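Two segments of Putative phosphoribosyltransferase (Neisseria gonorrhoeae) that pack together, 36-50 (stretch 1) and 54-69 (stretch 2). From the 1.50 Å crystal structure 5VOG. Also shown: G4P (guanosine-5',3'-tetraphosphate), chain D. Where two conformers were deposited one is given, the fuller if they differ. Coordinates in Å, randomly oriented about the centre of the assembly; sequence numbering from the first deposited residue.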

ATOM      1  N   VAL A  36      21.646 -10.382   3.006  1.00 39.21           N
ATOM      2  CA  VAL A  36      21.411  -9.802   1.690  1.00 37.80           C
ATOM      3  C   VAL A  36      20.753  -8.446   1.895  1.00 35.06           C
ATOM      4  O   VAL A  36      19.704  -8.348   2.546  1.00 34.63           O
ATOM      5  CB  VAL A  36      20.531 -10.705   0.812  1.00 38.21           C
ATOM      6  CG1 VAL A  36      20.197  -9.994  -0.500  1.00 39.22           C
ATOM      7  CG2 VAL A  36      21.221 -12.039   0.549  1.00 39.26           C
ATOM      8  N   LYS A  37      21.369  -7.398   1.356  1.00 34.53           N
ATOM      9  CA  LYS A  37      20.810  -6.051   1.421  1.00 33.47           C
ATOM     10  C   LYS A  37      19.905  -5.847   0.214  1.00 31.33           C
ATOM     11  O   LYS A  37      20.379  -5.797  -0.925  1.00 33.03           O
ATOM     12  CB  LYS A  37      21.916  -5.000   1.458  1.00 36.09           C
ATOM     13  CG  LYS A  37      21.395  -3.559   1.408  1.00 40.22           C
ATOM     14  CD  LYS A  37      20.714  -3.159   2.713  1.00 42.30           C
ATOM     15  CE  LYS A  37      20.252  -1.706   2.693  1.00 43.74           C
ATOM     16  NZ  LYS A  37      19.099  -1.504   1.773  1.00 42.54           N
ATOM     17  N   TYR A  38      18.604  -5.729   0.457  1.00 29.11           N
ATOM     18  CA  TYR A  38      17.676  -5.506  -0.637  1.00 27.11           C
ATOM     19  C   TYR A  38      17.658  -4.032  -1.013  1.00 27.08           C
ATOM     20  O   TYR A  38      17.857  -3.147  -0.174  1.00 28.57           O
ATOM     21  CB  TYR A  38      16.277  -6.015  -0.270  1.00 27.15           C
ATOM     22  CG  TYR A  38      16.275  -7.523  -0.260  1.00 27.13           C
ATOM     23  CD1 TYR A  38      16.102  -8.239  -1.435  1.00 27.59           C
ATOM     24  CD2 TYR A  38      16.519  -8.227   0.913  1.00 27.70           C
ATOM     25  CE1 TYR A  38      16.144  -9.627  -1.441  1.00 26.32           C
ATOM     26  CE2 TYR A  38      16.558  -9.604   0.920  1.00 27.52           C
ATOM     27  CZ  TYR A  38      16.373 -10.301  -0.254  1.00 27.40           C
ATOM     28  OH  TYR A  38      16.424 -11.681  -0.233  1.00 30.25           O
ATOM     29  N   ASP A  39      17.458  -3.783  -2.306  1.00 26.39           N
ATOM     30  CA  ASP A  39      17.489  -2.441  -2.865  1.00 26.76           C
ATOM     31  C   ASP A  39      16.105  -1.855  -3.066  1.00 25.65           C
ATOM     32  O   ASP A  39      15.970  -0.626  -3.126  1.00 26.12           O
ATOM     33  CB  ASP A  39      18.246  -2.461  -4.198  1.00 28.71           C
ATOM     34  CG  ASP A  39      19.668  -2.954  -4.038  1.00 31.15           C
ATOM     35  OD1 ASP A  39      20.449  -2.272  -3.338  1.00 32.72           O
ATOM     36  OD2 ASP A  39      20.003  -4.032  -4.585  1.00 31.82           O
ATOM     37  N   ALA A  40      15.081  -2.698  -3.142  1.00 24.34           N
ATOM     38  CA  ALA A  40      13.709  -2.249  -3.320  1.00 23.49           C
ATOM     39  C   ALA A  40      12.783  -3.394  -2.946  1.00 21.97           C
ATOM     40  O   ALA A  40      13.185  -4.562  -2.945  1.00 24.24           O
ATOM     41  CB  ALA A  40      13.448  -1.805  -4.763  1.00 25.07           C
ATOM     42  N   MET A  41      11.544  -3.038  -2.609  1.00 21.33           N
ATOM     43  CA  MET A  41      10.455  -3.986  -2.420  1.00 20.30           C
ATOM     44  C   MET A  41       9.565  -3.980  -3.653  1.00 20.30           C
ATOM     45  O   MET A  41       9.441  -2.964  -4.343  1.00 22.27           O
ATOM     46  CB  MET A  41       9.610  -3.631  -1.189  1.00 21.10           C
ATOM     47  CG  MET A  41      10.278  -3.968   0.129  1.00 22.69           C
ATOM     48  SD  MET A  41       9.273  -3.453   1.543  1.00 23.46           S
ATOM     49  CE  MET A  41       9.907  -1.799   1.839  1.00 23.13           C
ATOM     50  N   ILE A  42       8.950  -5.126  -3.931  1.00 19.70           N
ATOM     51  CA  ILE A  42       7.859  -5.215  -4.899  1.00 21.01           C
ATOM     52  C   ILE A  42       6.657  -5.741  -4.125  1.00 20.06           C
ATOM     53  O   ILE A  42       6.580  -6.939  -3.811  1.00 21.15           O
ATOM     54  CB  ILE A  42       8.199  -6.110  -6.095  1.00 21.47           C
ATOM     55  CG1 ILE A  42       9.446  -5.580  -6.814  1.00 23.63           C
ATOM     56  CG2 ILE A  42       7.005  -6.206  -7.047  1.00 23.18           C
ATOM     57  CD1 ILE A  42       9.973  -6.506  -7.892  1.00 25.11           C
ATOM     58  N   ALA A  43       5.731  -4.843  -3.783  1.00 20.50           N
ATOM     59  CA  ALA A  43       4.531  -5.227  -3.052  1.00 20.34           C
ATOM     60  C   ALA A  43       3.501  -5.795  -4.013  1.00 20.16           C
ATOM     61  O   ALA A  43       3.268  -5.237  -5.084  1.00 23.67           O
ATOM     62  CB  ALA A  43       3.938  -4.017  -2.326  1.00 21.43           C
ATOM     63  N   ILE A  44       2.867  -6.897  -3.624  1.00 19.22           N
ATOM     64  CA  ILE A  44       1.769  -7.463  -4.401  1.00 20.21           C
ATOM     65  C   ILE A  44       0.468  -6.926  -3.812  1.00 19.75           C
ATOM     66  O   ILE A  44       0.041  -7.363  -2.743  1.00 21.61           O
ATOM     67  CB  ILE A  44       1.789  -8.996  -4.391  1.00 21.36           C
ATOM     68  CG1 ILE A  44       3.144  -9.534  -4.859  1.00 21.34           C
ATOM     69  CG2 ILE A  44       0.660  -9.536  -5.265  1.00 22.51           C
ATOM     70  CD1 ILE A  44       3.311 -11.046  -4.604  1.00 22.91           C
ATOM     71  N   GLY A  45      -0.178  -5.982  -4.504  1.00 20.75           N
ATOM     72  CA  GLY A  45      -1.448  -5.483  -4.021  1.00 21.02           C
ATOM     73  C   GLY A  45      -2.577  -6.468  -4.282  1.00 22.16           C
ATOM     74  O   GLY A  45      -2.468  -7.341  -5.140  1.00 23.17           O
ATOM     75  N   GLY A  46      -3.679  -6.341  -3.538  1.00 21.48           N
ATOM     76  CA  GLY A  46      -3.866  -5.311  -2.529  1.00 21.95           C
ATOM     77  C   GLY A  46      -3.342  -5.689  -1.153  1.00 21.57           C
ATOM     78  O   GLY A  46      -3.104  -4.809  -0.321  1.00 22.28           O
ATOM     79  N   GLY A  47      -3.145  -6.992  -0.926  1.00 22.03           N
ATOM     80  CA  GLY A  47      -2.811  -7.472   0.407  1.00 22.24           C
ATOM     81  C   GLY A  47      -1.414  -7.099   0.864  1.00 22.03           C
ATOM     82  O   GLY A  47      -1.165  -6.975   2.068  1.00 21.78           O
ATOM     83  N   GLY A  48      -0.484  -6.905  -0.074  1.00 20.64           N
ATOM     84  CA  GLY A  48       0.885  -6.597   0.307  1.00 20.38           C
ATOM     85  C   GLY A  48       1.183  -5.131   0.575  1.00 19.86           C
ATOM     86  O   GLY A  48       2.274  -4.817   1.058  1.00 20.42           O
ATOM     87  N   PHE A  49       0.249  -4.226   0.262  1.00 19.20           N
ATOM     88  CA  PHE A  49       0.538  -2.798   0.361  1.00 18.86           C
ATOM     89  C   PHE A  49       0.818  -2.375   1.802  1.00 19.37           C
ATOM     90  O   PHE A  49       1.781  -1.650   2.070  1.00 20.08           O
ATOM     91  CB  PHE A  49      -0.624  -1.984  -0.216  1.00 19.03           C
ATOM     92  CG  PHE A  49      -0.673  -1.958  -1.728  1.00 21.29           C
ATOM     93  CD1 PHE A  49       0.456  -2.200  -2.487  1.00 27.87           C
ATOM     94  CD2 PHE A  49      -1.852  -1.709  -2.388  1.00 24.28           C
ATOM     95  CE1 PHE A  49       0.395  -2.174  -3.890  1.00 27.81           C
ATOM     96  CE2 PHE A  49      -1.915  -1.675  -3.783  1.00 24.64           C
ATOM     97  CZ  PHE A  49      -0.797  -1.887  -4.530  1.00 22.67           C
ATOM     98  N   ILE A  50      -0.031  -2.777   2.741  1.00 19.59           N
ATOM     99  CA  ILE A  50       0.164  -2.312   4.115  1.00 19.33           C
ATOM    100  C   ILE A  50       1.396  -2.988   4.721  1.00 19.16           C
ATOM    101  O   ILE A  50       2.250  -2.287   5.275  1.00 20.24           O
ATOM    102  CB  ILE A  50      -1.109  -2.502   4.958  1.00 19.63           C
ATOM    103  CG1 ILE A  50      -2.232  -1.628   4.372  1.00 21.55           C
ATOM    104  CG2 ILE A  50      -0.833  -2.122   6.405  1.00 22.14           C
ATOM    105  CD1 ILE A  50      -3.541  -1.682   5.122  1.00 20.89           C
ATOM    106  N   MET A  54       4.644  -0.768   6.065  1.00 21.33           N
ATOM    107  CA  MET A  54       5.164  -0.991   7.412  1.00 21.98           C
ATOM    108  C   MET A  54       6.623  -1.428   7.363  1.00 22.42           C
ATOM    109  O   MET A  54       7.454  -0.956   8.149  1.00 23.68           O
ATOM    110  CB  MET A  54       4.321  -2.039   8.147  1.00 22.15           C
ATOM    111  CG  MET A  54       2.918  -1.574   8.535  1.00 23.38           C
ATOM    112  SD  MET A  54       2.066  -2.985   9.280  1.00 23.68           S
ATOM    113  CE  MET A  54       0.608  -2.192   9.962  1.00 22.67           C
ATOM    114  N   LEU A  55       6.954  -2.329   6.434  1.00 21.93           N
ATOM    115  CA  LEU A  55       8.331  -2.782   6.314  0.50 22.43           C
ATOM    116  C   LEU A  55       9.271  -1.645   5.925  1.00 22.71           C
ATOM    117  O   LEU A  55      10.443  -1.654   6.309  1.00 24.35           O
ATOM    118  CB  LEU A  55       8.391  -3.922   5.303  0.50 24.26           C
ATOM    119  CG  LEU A  55       9.624  -4.809   5.286  0.50 24.39           C
ATOM    120  CD1 LEU A  55       9.955  -5.378   6.672  0.50 24.91           C
ATOM    121  CD2 LEU A  55       9.409  -5.924   4.270  0.50 26.12           C
ATOM    122  N   ARG A  56       8.777  -0.651   5.169  1.00 22.39           N
ATOM    123  CA  ARG A  56       9.650   0.450   4.766  1.00 21.92           C
ATOM    124  C   ARG A  56      10.147   1.239   5.967  1.00 24.05           C
ATOM    125  O   ARG A  56      11.233   1.828   5.915  1.00 25.39           O
ATOM    126  CB  ARG A  56       8.934   1.386   3.788  1.00 22.46           C
ATOM    127  CG  ARG A  56       9.888   2.152   2.894  1.00 22.14           C
ATOM    128  CD  ARG A  56       9.156   3.138   1.992  1.00 22.41           C
ATOM    129  NE  ARG A  56       8.907   4.403   2.677  1.00 24.03           N
ATOM    130  CZ  ARG A  56       8.350   5.471   2.111  1.00 22.88           C
ATOM    131  NH1 ARG A  56       7.936   5.428   0.853  1.00 22.70           N
ATOM    132  NH2 ARG A  56       8.188   6.581   2.818  1.00 24.44           N
ATOM    133  N   CYS A  57       9.369   1.260   7.052  1.00 24.14           N
ATOM    134  CA  CYS A  57       9.811   1.917   8.277  1.00 25.33           C
ATOM    135  C   CYS A  57      11.149   1.365   8.741  1.00 26.55           C
ATOM    136  O   CYS A  57      12.003   2.108   9.244  1.00 28.89           O
ATOM    137  CB  CYS A  57       8.756   1.725   9.363  1.00 26.47           C
ATOM    138  SG  CYS A  57       9.130   2.517  10.917  1.00 30.08           S
ATOM    139  N   PHE A  58      11.353   0.062   8.559  1.00 25.05           N
ATOM    140  CA  PHE A  58      12.524  -0.626   9.069  1.00 26.11           C
ATOM    141  C   PHE A  58      13.574  -0.917   8.009  1.00 27.55           C
ATOM    142  O   PHE A  58      14.757  -0.988   8.343  1.00 31.77           O
ATOM    143  CB  PHE A  58      12.086  -1.927   9.745  1.00 26.15           C
ATOM    144  CG  PHE A  58      11.075  -1.706  10.831  1.00 26.55           C
ATOM    145  CD1 PHE A  58      11.477  -1.263  12.083  1.00 27.79           C
ATOM    146  CD2 PHE A  58       9.724  -1.909  10.597  1.00 27.16           C
ATOM    147  CE1 PHE A  58      10.546  -1.027  13.081  1.00 29.53           C
ATOM    148  CE2 PHE A  58       8.790  -1.674  11.589  1.00 29.38           C
ATOM    149  CZ  PHE A  58       9.202  -1.239  12.835  1.00 30.36           C
ATOM    150  N   LEU A  59      13.188  -1.062   6.741  1.00 27.22           N
ATOM    151  CA  LEU A  59      14.155  -1.371   5.692  1.00 26.74           C
ATOM    152  C   LEU A  59      14.580  -0.162   4.870  1.00 27.70           C
ATOM    153  O   LEU A  59      15.672  -0.179   4.293  1.00 27.64           O
ATOM    154  CB  LEU A  59      13.605  -2.446   4.752  1.00 27.34           C
ATOM    155  CG  LEU A  59      13.327  -3.822   5.361  1.00 28.84           C
ATOM    156  CD1 LEU A  59      12.932  -4.780   4.250  1.00 29.64           C
ATOM    157  CD2 LEU A  59      14.538  -4.360   6.129  1.00 30.19           C
ATOM    158  N   GLU A  60      13.739   0.868   4.784  1.00 29.00           N
ATOM    159  CA  GLU A  60      14.067   2.138   4.128  1.00 29.36           C
ATOM    160  C   GLU A  60      14.553   1.936   2.694  1.00 27.43           C
ATOM    161  O   GLU A  60      15.618   2.415   2.294  1.00 29.38           O
ATOM    162  CB  GLU A  60      15.086   2.930   4.949  1.00 34.88           C
ATOM    163  CG  GLU A  60      14.570   3.295   6.333  1.00 41.05           C
ATOM    164  CD  GLU A  60      15.309   4.464   6.944  1.00 49.17           C
ATOM    165  OE1 GLU A  60      14.921   5.624   6.682  1.00 53.67           O
ATOM    166  OE2 GLU A  60      16.282   4.223   7.684  1.00 51.42           O
ATOM    167  N   ILE A  61      13.743   1.224   1.915  1.00 26.06           N
ATOM    168  CA  ILE A  61      13.972   1.026   0.486  1.00 25.35           C
ATOM    169  C   ILE A  61      12.652   1.282  -0.234  1.00 23.54           C
ATOM    170  O   ILE A  61      11.579   1.091   0.359  1.00 23.31           O
ATOM    171  CB  ILE A  61      14.530  -0.380   0.187  1.00 24.47           C
ATOM    172  CG1 ILE A  61      13.608  -1.472   0.745  1.00 23.98           C
ATOM    173  CG2 ILE A  61      15.937  -0.531   0.753  1.00 26.25           C
ATOM    174  CD1 ILE A  61      14.114  -2.886   0.504  1.00 25.78           C
ATOM    175  N   PRO A  62      12.679   1.725  -1.491  1.00 23.70           N
ATOM    176  CA  PRO A  62      11.431   2.090  -2.178  1.00 22.81           C
ATOM    177  C   PRO A  62      10.533   0.892  -2.445  1.00 21.18           C
ATOM    178  O   PRO A  62      11.002  -0.235  -2.642  1.00 22.35           O
ATOM    179  CB  PRO A  62      11.919   2.701  -3.497  1.00 24.65           C
ATOM    180  CG  PRO A  62      13.306   2.132  -3.691  1.00 26.91           C
ATOM    181  CD  PRO A  62      13.872   2.013  -2.307  1.00 25.81           C
ATOM    182  N   ILE A  63       9.224   1.162  -2.500  1.00 21.26           N
ATOM    183  CA  ILE A  63       8.210   0.143  -2.752  1.00 20.45           C
ATOM    184  C   ILE A  63       7.705   0.303  -4.179  1.00 21.01           C
ATOM    185  O   ILE A  63       6.996   1.266  -4.492  1.00 25.02           O
ATOM    186  CB  ILE A  63       7.032   0.240  -1.773  1.00 20.20           C
ATOM    187  CG1 ILE A  63       7.495   0.205  -0.317  1.00 22.37           C
ATOM    188  CG2 ILE A  63       6.008  -0.858  -2.070  1.00 22.19           C
ATOM    189  CD1 ILE A  63       6.412   0.727   0.621  1.00 22.30           C
ATOM    190  N   TYR A  64       8.029  -0.656  -5.034  1.00 20.87           N
ATOM    191  CA  TYR A  64       7.362  -0.814  -6.317  1.00 21.38           C
ATOM    192  C   TYR A  64       6.141  -1.712  -6.128  1.00 21.49           C
ATOM    193  O   TYR A  64       6.004  -2.394  -5.111  1.00 22.01           O
ATOM    194  CB  TYR A  64       8.331  -1.397  -7.355  1.00 22.90           C
ATOM    195  CG  TYR A  64       9.444  -0.430  -7.717  1.00 23.27           C
ATOM    196  CD1 TYR A  64       9.365   0.349  -8.867  1.00 23.61           C
ATOM    197  CD2 TYR A  64      10.564  -0.275  -6.893  1.00 23.60           C
ATOM    198  CE1 TYR A  64      10.371   1.256  -9.194  1.00 23.68           C
ATOM    199  CE2 TYR A  64      11.573   0.617  -7.210  1.00 24.44           C
ATOM    200  CZ  TYR A  64      11.472   1.388  -8.357  1.00 24.86           C
ATOM    201  OH  TYR A  64      12.478   2.278  -8.666  1.00 26.45           O
ATOM    202  N   ALA A  65       5.237  -1.704  -7.111  1.00 22.70           N
ATOM    203  CA  ALA A  65       3.970  -2.403  -6.931  1.00 24.17           C
ATOM    204  C   ALA A  65       3.562  -3.192  -8.167  1.00 21.84           C
ATOM    205  O   ALA A  65       3.722  -2.735  -9.301  1.00 23.86           O
ATOM    206  CB  ALA A  65       2.843  -1.429  -6.574  1.00 26.03           C
ATOM    207  N   VAL A  66       3.032  -4.389  -7.928  1.00 21.46           N
ATOM    208  CA  VAL A  66       2.266  -5.147  -8.905  1.00 21.50           C
ATOM    209  C   VAL A  66       0.970  -5.524  -8.205  1.00 22.45           C
ATOM    210  O   VAL A  66       0.889  -5.510  -6.977  1.00 23.14           O
ATOM    211  CB  VAL A  66       3.009  -6.412  -9.408  1.00 22.05           C
ATOM    212  CG1 VAL A  66       4.361  -6.040 -10.017  1.00 24.30           C
ATOM    213  CG2 VAL A  66       3.181  -7.426  -8.270  1.00 23.51           C
ATOM    214  N   THR A  67      -0.061  -5.847  -8.988  1.00 20.62           N
ATOM    215  CA  THR A  67      -1.285  -6.368  -8.391  1.00 21.69           C
ATOM    216  C   THR A  67      -1.760  -7.561  -9.203  1.00 22.22           C
ATOM    217  O   THR A  67      -1.699  -7.557 -10.437  1.00 23.93           O
ATOM    218  CB  THR A  67      -2.410  -5.308  -8.291  1.00 24.19           C
ATOM    219  OG1 THR A  67      -2.080  -4.349  -7.282  1.00 26.35           O
ATOM    220  CG2 THR A  67      -3.756  -5.954  -7.913  1.00 26.88           C
ATOM    221  N   THR A  68      -2.223  -8.585  -8.497  1.00 22.61           N
ATOM    222  CA  THR A  68      -2.836  -9.752  -9.102  1.00 23.38           C
ATOM    223  C   THR A  68      -4.243  -9.916  -8.551  1.00 24.98           C
ATOM    224  O   THR A  68      -4.576  -9.401  -7.481  1.00 26.16           O
ATOM    225  CB  THR A  68      -2.036 -11.028  -8.808  1.00 24.23           C
ATOM    226  OG1 THR A  68      -1.902 -11.172  -7.387  1.00 26.28           O
ATOM    227  CG2 THR A  68      -0.662 -10.949  -9.439  1.00 25.64           C
ATOM    228  N   ALA A  69      -5.062 -10.665  -9.282  1.00 24.55           N
ATOM    229  CA  ALA A  69      -6.386 -11.026  -8.803  1.00 24.36           C
ATOM    230  C   ALA A  69      -6.771 -12.359  -9.419  1.00 25.80           C
ATOM    231  O   ALA A  69      -6.211 -12.779 -10.433  1.00 26.85           O
ATOM    232  CB  ALA A  69      -7.425  -9.947  -9.139  1.00 25.34           C
TER
HETATM  233  PB  G4P D 203      -0.366 -16.854  -1.693  1.00 25.52           P
HETATM  234  O1B G4P D 203       0.147 -17.201  -3.000  1.00 26.06           O
HETATM  235  O2B G4P D 203      -0.368 -18.004  -0.661  1.00 26.31           O
HETATM  236  O3B G4P D 203       0.395 -15.622  -1.108  1.00 25.55           O
HETATM  237  O3A G4P D 203      -1.857 -16.298  -1.797  1.00 26.61           O
HETATM  238  PA  G4P D 203      -3.173 -16.953  -2.399  1.00 26.47           P
HETATM  239  O1A G4P D 203      -3.137 -16.969  -3.878  1.00 29.15           O
HETATM  240  O2A G4P D 203      -3.403 -18.300  -1.762  1.00 27.40           O
HETATM  241  O5' G4P D 203      -4.284 -15.947  -1.806  1.00 28.20           O
HETATM  242  C5' G4P D 203      -5.560 -15.737  -2.441  1.00 27.05           C
HETATM  243  C4' G4P D 203      -6.341 -14.756  -1.608  1.00 26.01           C
HETATM  244  O4' G4P D 203      -6.751 -15.372  -0.375  1.00 27.16           O
HETATM  245  C3' G4P D 203      -5.566 -13.493  -1.218  1.00 25.34           C
HETATM  246  O3' G4P D 203      -6.284 -12.342  -1.712  1.00 25.23           O
HETATM  247  C2' G4P D 203      -5.525 -13.495   0.313  1.00 25.30           C
HETATM  248  O2' G4P D 203      -5.658 -12.200   0.895  1.00 26.79           O
HETATM  249  C1' G4P D 203      -6.712 -14.397   0.643  1.00 25.70           C
HETATM  250  N9  G4P D 203      -6.537 -15.095   1.918  1.00 25.63           N
HETATM  251  C8  G4P D 203      -5.936 -16.310   2.115  1.00 27.32           C
HETATM  252  N7  G4P D 203      -5.913 -16.674   3.376  1.00 27.05           N
HETATM  253  C5  G4P D 203      -6.535 -15.631   4.046  1.00 25.70           C
HETATM  254  C6  G4P D 203      -6.829 -15.441   5.433  1.00 26.54           C
HETATM  255  O6  G4P D 203      -6.571 -16.206   6.368  1.00 26.74           O
HETATM  256  N1  G4P D 203      -7.487 -14.250   5.669  1.00 26.91           N
HETATM  257  C2  G4P D 203      -7.828 -13.334   4.709  1.00 25.97           C
HETATM  258  N2  G4P D 203      -8.482 -12.242   5.116  1.00 27.57           N
HETATM  259  N3  G4P D 203      -7.562 -13.496   3.416  1.00 26.18           N
HETATM  260  C4  G4P D 203      -6.923 -14.653   3.156  1.00 25.66           C
HETATM  261  PC  G4P D 203      -6.129 -11.811  -3.194  1.00 25.36           P
HETATM  262  O1C G4P D 203      -6.982 -12.591  -4.131  1.00 27.00           O
HETATM  263  O2C G4P D 203      -4.653 -11.872  -3.479  1.00 24.50           O
HETATM  264  O3C G4P D 203      -6.573 -10.282  -3.119  1.00 24.62           O
HETATM  265  PD  G4P D 203      -5.975  -8.983  -2.414  1.00 23.07           P
HETATM  266  O1D G4P D 203      -4.563  -9.314  -2.062  1.00 23.04           O
HETATM  267  O2D G4P D 203      -6.082  -7.860  -3.471  1.00 23.37           O
HETATM  268  O3D G4P D 203      -6.881  -8.708  -1.242  1.00 24.82           O
HETATM  269  O   HOH W   1      17.292  -2.421   3.745  1.00 37.66           O
HETATM  270  O   HOH W   2      18.217   1.270   3.015  1.00 41.25           O
HETATM  271  O   HOH W   3      -3.117  -9.795  -4.696  1.00 24.12           O

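The contact is organised by two parallel strands, 40-45 and 63-69, whose axes run at 29° to each other and approach to 4.4 Å. Their backbone polar groups pair in the staggered pattern expected of parallel strands, with M41, A43 and G45 doing the bonding for stretch 1. M41 N donates to P62 O (2.9 Å, N-H...O angle 167°) and M41 O accepts from Y64 N (2.8 Å, 154°). A43 N then donates to Y64 O (2.8 Å, 159°) and A43 O accepts from V66 N (3.0 Å, 168°). G45 N closes the series on V66 O (2.7 Å, 162°).

The register continues through G45 and T67 (CA-CA 4.5 Å), but the direct bonds end: G45 O is 3.6 Å from T68 N and is satisfied instead by water 3, which donates to it at 2.6 Å and to T68 O at 3.2 Å, bridging the two strands. Between the bonds, CA-H...O contacts fill the register, as in I42 CA to Y64 O and I44 CA to V66 O, both 3.4 Å. The 3.1 Å approach of A43 O to V66 O joins two acceptors and is not a bond.

A second polar cluster forms at K37. Its NZ donates to Y38 O (2.8 Å) and to two waters: water 1, 2.8 Å from NZ, donates to L59 O at 2.8 Å, while water 2, 3.2 Å from NZ, donates to E60 O at 2.9 Å. The lysine thus reaches the end of the helix through solvent. I61 O is the exception to this good accounting: the contact buries it without a partner anywhere in the model, and its neighbour M41 CE, at 3.7 Å, is a methyl group that offers no conventional donor. On the helical side, M54 N donates to I50 O (2.9 Å, 172°), one helical turn back.

Side chains pack on both faces of the sheet. M41, with the largest covered area, sets CE 3.8 Å from I63 CG1 and SD 3.7 Å from L55 CD2, linking strand to helix. On the other face, I42 CG2 meets V66 CG1 at 4.0 Å. The F49 ring presents its edge to A65 CB, 3.7 Å from CE1.

At G45 a side chain has no room: an ideal CB would lie 2.6 Å from T67 OG1 and 2.5 Å from F49 CZ. The cis peptide before G46 leads into the ligand site, where G46 N donates to G4P O2D (2.8 Å, 160°) and G47 N to G4P O1D (2.9 Å, 133°).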